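PDB 3R67: putative Glycosidase from Bacteroides thetaiotaomicron, which is a putative glycosidase of undetermined function, with a beta-rich chain whose small antiparallel sheets are consistent with the five-bladed beta-propeller of its clan. Local coordinates for residues P250-T255 with I259-N264; W12-F17 with E326-H331; R123-E128 with I182-V187. All coordinates share one frame; numbering follows the deposited sequence.

Interaction 1. Residues P250-T255 with I259-N264; sequences PPAIMT and ILLLYN
Ile253 and Leu260 sit opposite each other as an antiparallel hydrogen-bonded pair, and both side chains leave the hairpin on the same face. They meet near their roots, at an oblique angle, with Ile253 CG2 4.0 Å from Leu260 CB. Because CG1 of Ile253 stands anti to the backbone N (chi1 -179°), CD1 is carried off from the partner strand and the CG2 branch does the touching. Thr255 brings its methyl to the same place, CG2 lying 3.9 Å from Leu260 CB, while its OG1 bonds to Gly258 O in the turn. Two backbone bonds fix the pair: Ile253 N donates to Leu260 O at 3.0 Å, and Leu260 N donates to Ile253 O at 2.8 Å.

On the other face, Ile259 and Met254, a selenomethionine, form a non-hydrogen-bonded pair, and the two branches of Ile259 part there. In the conformer given for Met254, Ile259 CG1 lies across its CG; Ile259 CG2, on the other branch, reaches Ala252 CB at 3.8 Å.

Toward Pro250 the strands part and a water takes over, donating to Pro250 O at 2.7 Å and accepting from Leu262 N at 3.0 Å. The proline ring packs beside it, its CD against Leu262 CB.

The pair is a beta hairpin in a larger sheet: strand 245-255 runs parallel to strand 180-187 on its far side, strand 258-266 runs antiparallel to strand 282-289, and Ile196 of strand 190-196 packs on Met254 and Ile259.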
loop_
_atom_site.group_PDB
_atom_site.type_symbol
_atom_site.label_atom_id
_atom_site.label_comp_id
_atom_site.label_asym_id
_atom_site.label_seq_id
_atom_site.Cartn_x
_atom_site.Cartn_y
_atom_site.Cartn_z
ATOM N N PRO A 250 0.532 -1.989 -4.338
ATOM C CA PRO A 250 -0.735 -2.662 -3.993
ATOM C C PRO A 250 -0.557 -4.170 -3.940
ATOM O O PRO A 250 0.509 -4.636 -4.312
ATOM C CB PRO A 250 -1.661 -2.247 -5.149
ATOM C CG PRO A 250 -0.729 -2.026 -6.324
ATOM C CD PRO A 250 0.534 -1.489 -5.735
ATOM N N PRO A 251 -1.591 -4.976 -3.598
ATOM C CA PRO A 251 -1.436 -6.430 -3.691
ATOM C C PRO A 251 -0.938 -6.885 -5.073
ATOM O O PRO A 251 -1.273 -6.269 -6.096
ATOM C CB PRO A 251 -2.866 -6.932 -3.441
ATOM C CG PRO A 251 -3.436 -5.916 -2.528
ATOM C CD PRO A 251 -2.936 -4.620 -3.094
ATOM N N ALA A 252 -0.120 -7.961 -5.098
ATOM C CA ALA A 252 0.377 -8.543 -6.346
ATOM C C ALA A 252 -0.774 -9.232 -7.064
ATOM O O ALA A 252 -1.729 -9.668 -6.405
ATOM C CB ALA A 252 1.517 -9.513 -6.076
ATOM N N ILE A 253 -0.718 -9.282 -8.407
ATOM C CA ILE A 253 -1.784 -9.890 -9.206
ATOM C C ILE A 253 -1.189 -10.926 -10.162
ATOM O O ILE A 253 -0.231 -10.640 -10.883
ATOM C CB ILE A 253 -2.626 -8.798 -9.989
ATOM C CG1 ILE A 253 -3.785 -9.397 -10.841
ATOM C CG2 ILE A 253 -1.764 -7.829 -10.810
ATOM C CD1 ILE A 253 -5.024 -9.944 -10.044
HETATM N N MSE A 254 -1.760 -12.138 -10.150
HETATM C CA MSE A 254 -1.361 -13.210 -11.064
HETATM C C MSE A 254 -1.907 -12.919 -12.452
HETATM O O MSE A 254 -3.100 -12.644 -12.600
HETATM C CB MSE A 254 -1.839 -14.585 -10.569
HETATM C CG MSE A 254 -1.196 -15.027 -9.267
HETATM SE SE MSE A 254 -1.784 -16.806 -8.674
HETATM C CE MSE A 254 -1.096 -17.861 -10.196
ATOM N N THR A 255 -1.027 -12.940 -13.459
ATOM C CA THR A 255 -1.379 -12.666 -14.857
ATOM C C THR A 255 -1.048 -13.903 -15.691
ATOM O O THR A 255 -0.475 -14.857 -15.160
ATOM C CB THR A 255 -0.659 -11.408 -15.381
ATOM O OG1 THR A 255 0.720 -11.709 -15.623
ATOM C CG2 THR A 255 -0.840 -10.176 -14.477
ATOM N N ILE A 259 3.373 -13.633 -11.904
ATOM C CA ILE A 259 2.883 -12.770 -10.831
ATOM C C ILE A 259 3.408 -11.371 -11.056
ATOM O O ILE A 259 4.630 -11.155 -11.062
ATOM C CB ILE A 259 3.273 -13.320 -9.426
ATOM C CG1 ILE A 259 2.630 -14.704 -9.180
ATOM C CG2 ILE A 259 2.882 -12.318 -8.308
ATOM C CD1 ILE A 259 3.149 -15.465 -7.947
ATOM N N LEU A 260 2.492 -10.406 -11.210
ATOM C CA LEU A 260 2.863 -9.011 -11.420
ATOM C C LEU A 260 2.874 -8.257 -10.091
ATOM O O LEU A 260 1.876 -8.215 -9.371
ATOM C CB LEU A 260 1.908 -8.338 -12.420
ATOM C CG LEU A 260 2.197 -6.891 -12.813
ATOM C CD1 LEU A 260 3.561 -6.744 -13.475
ATOM C CD2 LEU A 260 1.111 -6.341 -13.710
ATOM N N LEU A 261 4.034 -7.675 -9.762
ATOM C CA LEU A 261 4.188 -6.860 -8.568
ATOM C C LEU A 261 4.447 -5.410 -8.971
ATOM O O LEU A 261 5.492 -5.105 -9.552
ATOM C CB LEU A 261 5.316 -7.384 -7.643
ATOM C CG LEU A 261 5.677 -6.488 -6.434
ATOM C CD1 LEU A 261 4.582 -6.500 -5.373
ATOM C CD2 LEU A 261 6.979 -6.920 -5.800
ATOM N N LEU A 262 3.468 -4.543 -8.685
ATOM C CA LEU A 262 3.571 -3.098 -8.887
ATOM C C LEU A 262 4.207 -2.507 -7.638
ATOM O O LEU A 262 3.760 -2.788 -6.519
ATOM C CB LEU A 262 2.211 -2.432 -9.215
ATOM C CG LEU A 262 1.652 -2.497 -10.651
ATOM C CD1 LEU A 262 1.272 -3.885 -11.038
ATOM C CD2 LEU A 262 0.400 -1.624 -10.783
ATOM N N TYR A 263 5.315 -1.757 -7.786
ATOM C CA TYR A 263 5.945 -1.267 -6.566
ATOM C C TYR A 263 6.385 0.177 -6.732
ATOM O O TYR A 263 6.296 0.761 -7.804
ATOM C CB TYR A 263 7.150 -2.180 -6.152
ATOM C CG TYR A 263 8.335 -2.143 -7.093
ATOM C CD1 TYR A 263 8.403 -2.991 -8.193
ATOM C CD2 TYR A 263 9.403 -1.281 -6.866
ATOM C CE1 TYR A 263 9.490 -2.960 -9.062
ATOM C CE2 TYR A 263 10.470 -1.205 -7.759
ATOM C CZ TYR A 263 10.513 -2.055 -8.854
ATOM O OH TYR A 263 11.587 -2.026 -9.716
ATOM N N ASN A 264 6.821 0.746 -5.633
ATOM C CA ASN A 264 7.280 2.127 -5.547
ATOM C C ASN A 264 8.795 2.203 -5.419
ATOM O O ASN A 264 9.357 1.624 -4.495
ATOM C CB ASN A 264 6.630 2.808 -4.357
ATOM C CG ASN A 264 5.144 2.817 -4.451
ATOM O OD1 ASN A 264 4.584 3.559 -5.235
ATOM N ND2 ASN A 264 4.474 2.038 -3.607
HETATM O O HOH W 1 1.128 -5.109 -6.898
#

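Interaction 2. Residues W12-F17 with E326-H331; sequences WAWADF and EGLVFH. With EDO (1,2-ethanediol), chain K.
Leu328 reaches from its strand between Trp14 and Phe17, two aromatic residues of the N-terminal loop, and is the one residue of 326-331 to touch that loop. Starting at the root, Leu328 CB packs on Pro250 of the neighbouring hairpin. CG stands anti to the backbone N (chi1 -174°), which carries the fork away from its own strand and toward the loop, and the two methyls then divide the aromatics between them. CD1 meets Phe17 at the far end of its ring, 4.0 Å from CZ, with the two side chains crossing at about a right angle. CD2 goes to the tryptophan, resting 4.3 Å from Trp14 CZ3. Both methyls come obliquely to their rings.

Strand 323-331 is an outer strand of a three-stranded antiparallel sheet, of the small kind that forms propeller blades, and Glu326 and Gly327 make a classic beta bulge in it opposite Tyr338. The leading loop, more than 300 residues earlier, lies against this late sheet: Trp14 stacks on Tyr351, and Phe17 packs on Leu337. Asp16 centres an inverse gamma turn, closed by Phe17 N donating to Ala15 O at 2.8 Å, and Phe17 is the last residue of this tight bend.

The backbone of Leu328 has a different partner. A 1,2-ethanediol, probably picked up from the crystallisation liquor, donates from its O2 to Leu328 O at 2.6 Å and is also hydrogen-bonded to Thr57 OG1.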
loop_
_atom_site.group_PDB
_atom_site.type_symbol
_atom_site.label_atom_id
_atom_site.label_comp_id
_atom_site.label_asym_id
_atom_site.label_seq_id
_atom_site.Cartn_x
_atom_site.Cartn_y
_atom_site.Cartn_z
ATOM N N TRP A 12 4.399 -7.776 -20.932
ATOM C CA TRP A 12 3.877 -8.315 -19.656
ATOM C C TRP A 12 3.449 -7.177 -18.685
ATOM O O TRP A 12 2.698 -7.421 -17.736
ATOM C CB TRP A 12 4.899 -9.231 -18.948
ATOM C CG TRP A 12 6.231 -8.607 -18.614
ATOM C CD1 TRP A 12 7.387 -8.754 -19.308
ATOM C CD2 TRP A 12 6.554 -7.793 -17.473
ATOM N NE1 TRP A 12 8.413 -8.103 -18.668
ATOM C CE2 TRP A 12 7.922 -7.469 -17.561
ATOM C CE3 TRP A 12 5.819 -7.296 -16.384
ATOM C CZ2 TRP A 12 8.566 -6.652 -16.620
ATOM C CZ3 TRP A 12 6.455 -6.470 -15.470
ATOM C CH2 TRP A 12 7.815 -6.170 -15.581
ATOM N N ALA A 13 3.977 -5.961 -18.894
ATOM C CA ALA A 13 3.735 -4.809 -18.021
ATOM C C ALA A 13 2.412 -4.148 -18.305
ATOM O O ALA A 13 1.983 -4.052 -19.452
ATOM C CB ALA A 13 4.850 -3.784 -18.200
ATOM N N TRP A 14 1.780 -3.663 -17.251
ATOM C CA TRP A 14 0.546 -2.852 -17.286
ATOM C C TRP A 14 0.964 -1.397 -17.186
ATOM O O TRP A 14 0.943 -0.821 -16.100
ATOM C CB TRP A 14 -0.415 -3.265 -16.162
ATOM C CG TRP A 14 -0.951 -4.661 -16.226
ATOM C CD1 TRP A 14 -0.640 -5.638 -17.131
ATOM C CD2 TRP A 14 -1.894 -5.238 -15.322
ATOM N NE1 TRP A 14 -1.346 -6.784 -16.853
ATOM C CE2 TRP A 14 -2.123 -6.570 -15.746
ATOM C CE3 TRP A 14 -2.565 -4.759 -14.185
ATOM C CZ2 TRP A 14 -3.028 -7.419 -15.096
ATOM C CZ3 TRP A 14 -3.436 -5.613 -13.523
ATOM C CH2 TRP A 14 -3.649 -6.931 -13.973
ATOM N N ALA A 15 1.489 -0.869 -18.280
ATOM C CA ALA A 15 2.085 0.461 -18.325
ATOM C C ALA A 15 1.075 1.579 -18.612
ATOM O O ALA A 15 1.239 2.683 -18.095
ATOM C CB ALA A 15 3.151 0.487 -19.398
ATOM N N ASP A 16 0.036 1.295 -19.391
ATOM C CA ASP A 16 -0.932 2.272 -19.879
ATOM C C ASP A 16 -1.976 2.725 -18.782
ATOM O O ASP A 16 -3.184 2.780 -19.068
ATOM C CB ASP A 16 -1.675 1.684 -21.101
ATOM C CG ASP A 16 -2.445 2.698 -21.934
ATOM O OD1 ASP A 16 -2.021 3.887 -21.978
ATOM O OD2 ASP A 16 -3.448 2.297 -22.582
ATOM N N PHE A 17 -1.500 3.120 -17.568
ATOM C CA PHE A 17 -2.358 3.722 -16.548
ATOM C C PHE A 17 -2.443 5.202 -16.834
ATOM O O PHE A 17 -1.410 5.868 -16.905
ATOM C CB PHE A 17 -1.905 3.454 -15.107
ATOM C CG PHE A 17 -2.253 2.091 -14.571
ATOM C CD1 PHE A 17 -3.524 1.824 -14.070
ATOM C CD2 PHE A 17 -1.297 1.087 -14.517
ATOM C CE1 PHE A 17 -3.854 0.550 -13.583
ATOM C CE2 PHE A 17 -1.616 -0.180 -13.994
ATOM C CZ PHE A 17 -2.896 -0.439 -13.540
ATOM N N GLU A 326 -0.692 2.033 -4.110
ATOM C CA GLU A 326 -0.975 1.193 -2.956
ATOM C C GLU A 326 -2.342 0.455 -3.032
ATOM O O GLU A 326 -2.542 -0.524 -2.305
ATOM C CB GLU A 326 -0.956 2.124 -1.742
ATOM C CG GLU A 326 -0.929 1.435 -0.393
ATOM C CD GLU A 326 -0.715 2.403 0.745
ATOM O OE1 GLU A 326 0.154 3.291 0.638
ATOM O OE2 GLU A 326 -1.367 2.222 1.784
ATOM N N GLY A 327 -3.250 0.917 -3.886
ATOM C CA GLY A 327 -4.547 0.284 -4.104
ATOM C C GLY A 327 -4.728 -0.081 -5.565
ATOM O O GLY A 327 -4.340 0.686 -6.439
ATOM N N LEU A 328 -5.296 -1.252 -5.854
ATOM C CA LEU A 328 -5.540 -1.739 -7.232
ATOM C C LEU A 328 -6.807 -2.588 -7.269
ATOM O O LEU A 328 -6.907 -3.574 -6.528
ATOM C CB LEU A 328 -4.330 -2.550 -7.754
ATOM C CG LEU A 328 -4.353 -3.026 -9.242
ATOM C CD1 LEU A 328 -4.522 -1.870 -10.215
ATOM C CD2 LEU A 328 -3.099 -3.829 -9.600
ATOM N N VAL A 329 -7.793 -2.187 -8.097
ATOM C CA VAL A 329 -9.053 -2.930 -8.181
ATOM C C VAL A 329 -9.431 -3.129 -9.646
ATOM O O VAL A 329 -9.094 -2.313 -10.498
ATOM C CB VAL A 329 -10.238 -2.271 -7.384
ATOM C CG1 VAL A 329 -9.910 -2.144 -5.897
ATOM C CG2 VAL A 329 -10.663 -0.914 -7.955
ATOM N N PHE A 330 -10.158 -4.224 -9.918
ATOM C CA PHE A 330 -10.704 -4.530 -11.232
ATOM C C PHE A 330 -12.196 -4.300 -11.142
ATOM O O PHE A 330 -12.886 -4.970 -10.377
ATOM C CB PHE A 330 -10.325 -5.952 -11.680
ATOM C CG PHE A 330 -10.776 -6.299 -13.074
ATOM C CD1 PHE A 330 -10.262 -5.625 -14.177
ATOM C CD2 PHE A 330 -11.670 -7.339 -13.292
ATOM C CE1 PHE A 330 -10.651 -5.983 -15.478
ATOM C CE2 PHE A 330 -12.039 -7.711 -14.584
ATOM C CZ PHE A 330 -11.544 -7.022 -15.670
ATOM N N HIS A 331 -12.668 -3.263 -11.826
ATOM C CA HIS A 331 -14.054 -2.813 -11.712
ATOM C C HIS A 331 -14.578 -2.387 -13.062
ATOM O O HIS A 331 -13.954 -1.581 -13.749
ATOM C CB HIS A 331 -14.114 -1.649 -10.699
ATOM C CG HIS A 331 -15.490 -1.187 -10.366
ATOM N ND1 HIS A 331 -16.317 -1.914 -9.515
ATOM C CD2 HIS A 331 -16.116 -0.042 -10.708
ATOM C CE1 HIS A 331 -17.431 -1.211 -9.409
ATOM N NE2 HIS A 331 -17.366 -0.082 -10.117
HETATM C C1 EDO K . -8.069 -5.518 -3.814
HETATM O O1 EDO K . -9.081 -6.458 -3.450
HETATM C C2 EDO K . -6.780 -6.234 -4.199
HETATM O O2 EDO K . -5.903 -5.309 -4.864
#

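Interaction 3. Residues R123-E128 with I182-V187; sequences RVAVTE and IVTKLV
Ala125 and Thr184 make the apolar part of the contact: Ala125 CB presses on the threonine methyl, CG2, at 3.8 Å. The torsion of Thr184 (chi1 67°) puts OG1 between its backbone N and carbonyl carbon and leaves CG2 to face the alanine. The hydroxyl is taken up by Ala252 O and Gln191 NE2.

A carboxylate-to-methyl contact lies further along. Glu128 extends beyond CG, crosses Val187 at about a right angle, and sets OE2 4.0 Å from Val187 CG2.

Charge enters only at a distance: Glu128 OE2 and Lys185 NZ lie 5.1 Å apart, too far for a salt bridge. Arg123 turns its guanidinium away, NE bonding to Gly249 O and NH2 to Cys248 O.

The backbones of the touching parts run 35° apart and share no hydrogen bond, the nearest CA atoms, those of Ala125 and Ile182, being 7.2 Å apart. Segment 123-128 thus meets 182-187 through side chains alone, though Val126, backbone-bonded to Ile193, joins strand 118-126 to that sheet by main chain. With small methyls inside and a carboxylate at the solvent-facing end, this contact between the two segments rests on van der Waals packing, probably with a mild electrostatic pull from the lysine.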
loop_
_atom_site.group_PDB
_atom_site.type_symbol
_atom_site.label_atom_id
_atom_site.label_comp_id
_atom_site.label_asym_id
_atom_site.label_seq_id
_atom_site.Cartn_x
_atom_site.Cartn_y
_atom_site.Cartn_z
ATOM N N ARG A 123 -2.935 -1.945 2.855
ATOM C CA ARG A 123 -3.181 -2.715 1.638
ATOM C C ARG A 123 -4.249 -3.697 1.967
ATOM O O ARG A 123 -4.124 -4.389 2.982
ATOM C CB ARG A 123 -1.952 -3.409 1.032
ATOM C CG ARG A 123 -0.982 -2.561 0.253
ATOM C CD ARG A 123 0.052 -1.976 1.152
ATOM N NE ARG A 123 1.150 -1.363 0.405
ATOM C CZ ARG A 123 1.921 -0.425 0.923
ATOM N NH1 ARG A 123 1.688 0.031 2.140
ATOM N NH2 ARG A 123 2.898 0.105 0.208
ATOM N N VAL A 124 -5.308 -3.758 1.161
ATOM C CA VAL A 124 -6.401 -4.675 1.449
ATOM C C VAL A 124 -6.603 -5.627 0.245
ATOM O O VAL A 124 -6.491 -5.245 -0.918
ATOM C CB VAL A 124 -7.723 -3.907 1.823
ATOM C CG1 VAL A 124 -8.914 -4.862 1.966
ATOM C CG2 VAL A 124 -7.549 -3.111 3.115
ATOM N N ALA A 125 -6.863 -6.879 0.561
ATOM C CA ALA A 125 -7.243 -7.931 -0.380
ATOM C C ALA A 125 -8.325 -8.760 0.274
ATOM O O ALA A 125 -8.471 -8.703 1.498
ATOM C CB ALA A 125 -6.043 -8.769 -0.785
ATOM N N VAL A 126 -9.103 -9.490 -0.507
ATOM C CA VAL A 126 -10.182 -10.270 0.084
ATOM C C VAL A 126 -10.017 -11.757 -0.306
ATOM O O VAL A 126 -9.564 -12.086 -1.412
ATOM C CB VAL A 126 -11.582 -9.700 -0.339
ATOM C CG1 VAL A 126 -11.864 -9.871 -1.842
ATOM C CG2 VAL A 126 -12.707 -10.297 0.503
ATOM N N THR A 127 -10.411 -12.644 0.607
ATOM C CA THR A 127 -10.450 -14.078 0.339
ATOM C C THR A 127 -11.683 -14.404 -0.502
ATOM O O THR A 127 -12.626 -13.591 -0.543
ATOM C CB THR A 127 -10.458 -14.889 1.648
ATOM O OG1 THR A 127 -11.718 -14.728 2.306
ATOM C CG2 THR A 127 -9.305 -14.543 2.563
ATOM N N GLU A 128 -11.720 -15.613 -1.098
ATOM C CA GLU A 128 -12.870 -16.106 -1.863
ATOM C C GLU A 128 -14.150 -16.162 -1.023
ATOM O O GLU A 128 -15.240 -16.128 -1.586
ATOM C CB GLU A 128 -12.612 -17.520 -2.430
ATOM C CG GLU A 128 -11.589 -17.614 -3.548
ATOM C CD GLU A 128 -11.444 -18.983 -4.202
ATOM O OE1 GLU A 128 -11.986 -19.973 -3.657
ATOM O OE2 GLU A 128 -10.771 -19.068 -5.256
ATOM N N ILE A 182 0.051 -8.823 -0.834
ATOM C CA ILE A 182 -0.434 -10.217 -0.883
ATOM C C ILE A 182 -0.638 -10.612 -2.349
ATOM O O ILE A 182 -1.081 -9.777 -3.118
ATOM C CB ILE A 182 -1.743 -10.417 -0.039
ATOM C CG1 ILE A 182 -1.409 -10.404 1.459
ATOM C CG2 ILE A 182 -2.453 -11.757 -0.380
ATOM C CD1 ILE A 182 -2.650 -10.678 2.434
ATOM N N VAL A 183 -0.368 -11.892 -2.712
ATOM C CA VAL A 183 -0.587 -12.401 -4.069
ATOM C C VAL A 183 -2.099 -12.705 -4.238
ATOM O O VAL A 183 -2.700 -13.444 -3.456
ATOM C CB VAL A 183 0.298 -13.621 -4.433
ATOM C CG1 VAL A 183 -0.026 -14.127 -5.832
ATOM C CG2 VAL A 183 1.779 -13.266 -4.340
ATOM N N THR A 184 -2.689 -12.100 -5.253
ATOM C CA THR A 184 -4.096 -12.238 -5.616
ATOM C C THR A 184 -4.225 -12.740 -7.047
ATOM O O THR A 184 -3.271 -12.683 -7.821
ATOM C CB THR A 184 -4.873 -10.887 -5.457
ATOM O OG1 THR A 184 -4.414 -9.934 -6.421
ATOM C CG2 THR A 184 -4.833 -10.324 -4.061
ATOM N N LYS A 185 -5.427 -13.180 -7.414
ATOM C CA LYS A 185 -5.717 -13.631 -8.773
ATOM C C LYS A 185 -7.161 -13.328 -9.094
ATOM O O LYS A 185 -7.964 -13.154 -8.175
ATOM C CB LYS A 185 -5.412 -15.146 -8.969
ATOM C CG LYS A 185 -6.325 -16.098 -8.191
ATOM C CD LYS A 185 -5.961 -17.537 -8.442
ATOM C CE LYS A 185 -6.861 -18.468 -7.679
ATOM N NZ LYS A 185 -6.502 -19.894 -7.910
ATOM N N LEU A 186 -7.503 -13.304 -10.389
ATOM C CA LEU A 186 -8.891 -13.156 -10.802
ATOM C C LEU A 186 -9.543 -14.523 -10.915
ATOM O O LEU A 186 -9.003 -15.431 -11.549
ATOM C CB LEU A 186 -9.065 -12.386 -12.130
ATOM C CG LEU A 186 -8.678 -10.916 -12.195
ATOM C CD1 LEU A 186 -8.997 -10.355 -13.579
ATOM C CD2 LEU A 186 -9.435 -10.092 -11.145
ATOM N N VAL A 187 -10.695 -14.666 -10.282
ATOM C CA VAL A 187 -11.550 -15.846 -10.354
ATOM C C VAL A 187 -12.921 -15.313 -10.785
ATOM O O VAL A 187 -13.548 -14.560 -10.030
ATOM C CB VAL A 187 -11.576 -16.707 -9.059
ATOM C CG1 VAL A 187 -12.575 -17.861 -9.187
ATOM C CG2 VAL A 187 -10.185 -17.234 -8.726
#

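How the interactions relate
Interaction 1 holds the middle ground, its centre 9 Å from that of interaction 2 and 11 Å from that of interaction 3; the latter two are 14 Å apart. Strands 245-255 and 180-187 are neighbours in one sheet, so interactions 1 and 3 share it, and Met254 N reaches Thr184 O at 2.8 Å. Leu260 carries the hairpin to interaction 2, packing against Trp12 and Trp14. Glu326 lies beside Arg123, which brings interactions 2 and 3 together. Along the chain, interaction 3 closes before interaction 1 opens, and both are nested in the long loop that interaction 2 closes: the N-terminal loop is brought against the last sheet, consistent with a propeller whose blades form in between.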